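Local coordinates for luciferase-like enzymeAMP-CoA-ligase (Zophobas atratus, PDB 4W8O), which probably activates carboxylic acids with ATP as an AMP-forming CoA ligase of the luciferase-related adenylate-forming family, at residues K315-F320 against F333-D338. Numbering follows the deposited sequence.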
ATOM      1  N   LYS A 315      -8.516  15.948  19.021  1.00 49.94           N
ATOM      2  CA  LYS A 315      -7.917  14.781  19.691  1.00 51.33           C
ATOM      3  C   LYS A 315      -6.934  14.001  18.799  1.00 49.78           C
ATOM      4  O   LYS A 315      -6.344  13.020  19.244  1.00 49.87           O
ATOM      5  CB  LYS A 315      -9.007  13.826  20.220  1.00 52.99           C
ATOM      6  CG  LYS A 315      -9.617  14.224  21.564  1.00 55.90           C
ATOM      7  CD  LYS A 315     -10.716  15.265  21.403  1.00 57.53           C
ATOM      8  CE  LYS A 315     -11.333  15.663  22.736  1.00 60.25           C
ATOM      9  NZ  LYS A 315     -12.007  14.522  23.415  1.00 61.51           N
ATOM     10  N   ALA A 316      -6.746  14.436  17.557  1.00 48.09           N
ATOM     11  CA  ALA A 316      -5.877  13.728  16.617  1.00 47.04           C
ATOM     12  C   ALA A 316      -4.552  14.442  16.388  1.00 47.28           C
ATOM     13  O   ALA A 316      -4.401  15.614  16.710  1.00 48.16           O
ATOM     14  CB  ALA A 316      -6.593  13.549  15.289  1.00 45.92           C
ATOM     15  N   GLN A 317      -3.594  13.711  15.835  1.00 46.97           N
ATOM     16  CA  GLN A 317      -2.403  14.303  15.238  1.00 47.19           C
ATOM     17  C   GLN A 317      -2.505  14.171  13.716  1.00 45.16           C
ATOM     18  O   GLN A 317      -3.102  13.215  13.215  1.00 44.28           O
ATOM     19  CB  GLN A 317      -1.144  13.592  15.737  1.00 48.34           C
ATOM     20  CG  GLN A 317      -0.771  13.910  17.175  1.00 51.13           C
ATOM     21  CD  GLN A 317       0.295  12.971  17.721  1.00 53.05           C
ATOM     22  OE1 GLN A 317       0.195  11.755  17.570  1.00 52.55           O
ATOM     23  NE2 GLN A 317       1.322  13.532  18.359  1.00 54.65           N
ATOM     24  N   VAL A 318      -1.938  15.133  12.991  1.00 43.86           N
ATOM     25  CA  VAL A 318      -1.803  15.036  11.544  1.00 43.00           C
ATOM     26  C   VAL A 318      -0.379  14.599  11.213  1.00 42.43           C
ATOM     27  O   VAL A 318       0.581  15.278  11.580  1.00 42.60           O
ATOM     28  CB  VAL A 318      -2.091  16.382  10.838  1.00 43.37           C
ATOM     29  CG1 VAL A 318      -1.841  16.261   9.337  1.00 42.81           C
ATOM     30  CG2 VAL A 318      -3.519  16.843  11.101  1.00 43.54           C
ATOM     31  N   LEU A 319      -0.243  13.475  10.515  1.00 41.52           N
ATOM     32  CA  LEU A 319       1.074  12.920  10.205  1.00 41.34           C
ATOM     33  C   LEU A 319       1.323  12.930   8.703  1.00 40.83           C
ATOM     34  O   LEU A 319       0.749  12.128   7.965  1.00 39.25           O
ATOM     35  CB  LEU A 319       1.202  11.496  10.752  1.00 41.45           C
ATOM     36  CG  LEU A 319       1.135  11.315  12.273  1.00 42.80           C
ATOM     37  CD1 LEU A 319       1.343   9.850  12.635  1.00 42.61           C
ATOM     38  CD2 LEU A 319       2.153  12.184  12.999  1.00 43.09           C
ATOM     39  N   PHE A 320       2.181  13.852   8.266  1.00 40.04           N
ATOM     40  CA  PHE A 320       2.572  13.971   6.876  1.00 39.83           C
ATOM     41  C   PHE A 320       3.822  13.138   6.665  1.00 38.06           C
ATOM     42  O   PHE A 320       4.859  13.439   7.246  1.00 38.38           O
ATOM     43  CB  PHE A 320       2.847  15.442   6.534  1.00 41.12           C
ATOM     44  CG  PHE A 320       3.120  15.694   5.074  1.00 41.67           C
ATOM     45  CD1 PHE A 320       4.371  15.432   4.526  1.00 42.69           C
ATOM     46  CD2 PHE A 320       2.136  16.212   4.251  1.00 41.19           C
ATOM     47  CE1 PHE A 320       4.620  15.668   3.184  1.00 42.38           C
ATOM     48  CE2 PHE A 320       2.385  16.458   2.917  1.00 41.16           C
ATOM     49  CZ  PHE A 320       3.628  16.189   2.382  1.00 41.70           C
ATOM     50  N   PHE A 333       6.800  11.411  11.314  1.00 43.01           N
ATOM     51  CA  PHE A 333       6.978  11.645  12.755  1.00 45.62           C
ATOM     52  C   PHE A 333       6.322  10.537  13.578  1.00 45.10           C
ATOM     53  O   PHE A 333       5.190  10.129  13.300  1.00 43.30           O
ATOM     54  CB  PHE A 333       6.384  12.990  13.188  1.00 47.15           C
ATOM     55  CG  PHE A 333       7.239  14.179  12.849  1.00 48.57           C
ATOM     56  CD1 PHE A 333       8.554  14.259  13.293  1.00 50.08           C
ATOM     57  CD2 PHE A 333       6.716  15.241  12.118  1.00 49.53           C
ATOM     58  CE1 PHE A 333       9.339  15.363  12.995  1.00 51.26           C
ATOM     59  CE2 PHE A 333       7.499  16.348  11.815  1.00 50.58           C
ATOM     60  CZ  PHE A 333       8.814  16.408  12.255  1.00 50.75           C
ATOM     61  N   HIS A 334       7.040  10.052  14.585  1.00 46.51           N
ATOM     62  CA  HIS A 334       6.468   9.137  15.566  1.00 47.69           C
ATOM     63  C   HIS A 334       5.450   9.894  16.445  1.00 49.44           C
ATOM     64  O   HIS A 334       5.763  10.970  16.961  1.00 49.31           O
ATOM     65  CB  HIS A 334       7.574   8.536  16.433  1.00 48.32           C
ATOM     66  CG  HIS A 334       7.125   7.368  17.251  1.00 48.73           C
ATOM     67  ND1 HIS A 334       6.351   7.510  18.379  1.00 49.70           N
ATOM     68  CD2 HIS A 334       7.321   6.038  17.095  1.00 48.45           C
ATOM     69  CE1 HIS A 334       6.101   6.322  18.896  1.00 50.62           C
ATOM     70  NE2 HIS A 334       6.673   5.410  18.132  1.00 49.61           N
ATOM     71  N   PRO A 335       4.231   9.340  16.619  1.00 50.77           N
ATOM     72  CA  PRO A 335       3.171  10.058  17.344  1.00 52.33           C
ATOM     73  C   PRO A 335       3.555  10.532  18.747  1.00 54.55           C
ATOM     74  O   PRO A 335       3.304  11.686  19.084  1.00 55.13           O
ATOM     75  CB  PRO A 335       2.036   9.027  17.428  1.00 51.86           C
ATOM     76  CG  PRO A 335       2.270   8.110  16.291  1.00 50.41           C
ATOM     77  CD  PRO A 335       3.760   8.033  16.130  1.00 50.89           C
ATOM     78  N   GLU A 336       4.130   9.642  19.552  1.00 56.85           N
ATOM     79  CA  GLU A 336       4.552   9.977  20.919  1.00 60.49           C
ATOM     80  C   GLU A 336       5.961  10.590  21.011  1.00 60.17           C
ATOM     81  O   GLU A 336       6.119  11.704  21.513  1.00 60.97           O
ATOM     82  CB  GLU A 336       4.465   8.741  21.812  1.00 63.68           C
ATOM     83  CG  GLU A 336       4.429   9.066  23.297  1.00 68.76           C
ATOM     84  CD  GLU A 336       5.044   7.977  24.149  1.00 72.22           C
ATOM     85  OE1 GLU A 336       6.265   7.744  24.023  1.00 75.21           O
ATOM     86  OE2 GLU A 336       4.312   7.365  24.953  1.00 75.10           O
ATOM     87  N   ASP A 337       6.973   9.855  20.547  1.00 58.34           N
ATOM     88  CA  ASP A 337       8.379  10.300  20.596  1.00 58.67           C
ATOM     89  C   ASP A 337       8.637  11.662  19.944  1.00 57.80           C
ATOM     90  O   ASP A 337       9.501  12.402  20.404  1.00 56.95           O
ATOM     91  CB  ASP A 337       9.310   9.273  19.928  1.00 58.07           C
ATOM     92  CG  ASP A 337       9.181   7.873  20.516  1.00 58.01           C
ATOM     93  OD1 ASP A 337       8.822   7.735  21.700  1.00 59.15           O
ATOM     94  OD2 ASP A 337       9.438   6.904  19.777  1.00 57.63           O
ATOM     95  N   ASP A 338       7.914  11.975  18.866  1.00 56.42           N
ATOM     96  CA  ASP A 338       8.084  13.252  18.153  1.00 57.06           C
ATOM     97  C   ASP A 338       6.923  14.243  18.369  1.00 57.90           C
ATOM     98  O   ASP A 338       6.774  15.200  17.601  1.00 56.37           O
ATOM     99  CB  ASP A 338       8.275  12.998  16.643  1.00 55.42           C
ATOM    100  CG  ASP A 338       9.505  12.153  16.330  1.00 55.42           C
ATOM    101  OD1 ASP A 338      10.510  12.262  17.058  1.00 55.58           O
ATOM    102  OD2 ASP A 338       9.471  11.384  15.346  1.00 53.56           O
TER
HETATM  103  O   HOH W   1       4.862  13.018  10.143  1.00 32.19           O
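Q317 NE2 donates to the backbone carbonyl of P335, NE2 to O 2.8 Å, and an N-H...O angle of 167° shows the bond to be nearly straight. The oxygen lies almost in the amide plane of Q317, while the donor is tilted 20° from the plane of the carbonyl. The glutamine chain, extended beyond CG (chi2 168°), carries its amide to the proline, crossing it at about a right angle, so that OE1 rests 3.3 Å from P335 CB. Shortening the residue to alanine removes the amide and would probably leave the P335 carbonyl without this donor and P335 CB less covered. L319 adds the apolar part: both its methyls pack against the F333 carbonyl oxygen, CD2 to F333 O 3.7 Å, and CD1 also reaches P335 CG at 4.2 Å. Farther along, water 1 donates to F320 O and accepts from F333 N, bridging the two backbones. The receiving loop is itself braced, since H334 N reaches D338 OD2 at 2.9 Å and D338 N bonds H334 O. I342 of helix 339-342 touches Q317, L319 and F333. The evidence describes a side-chain and water-mediated junction at the diverging end of a β-hairpin, where strands 317-324 and 328-332 belong to a mixed sheet of the AMP-binding domain of the ANL superfamily of adenylate-forming enzymes.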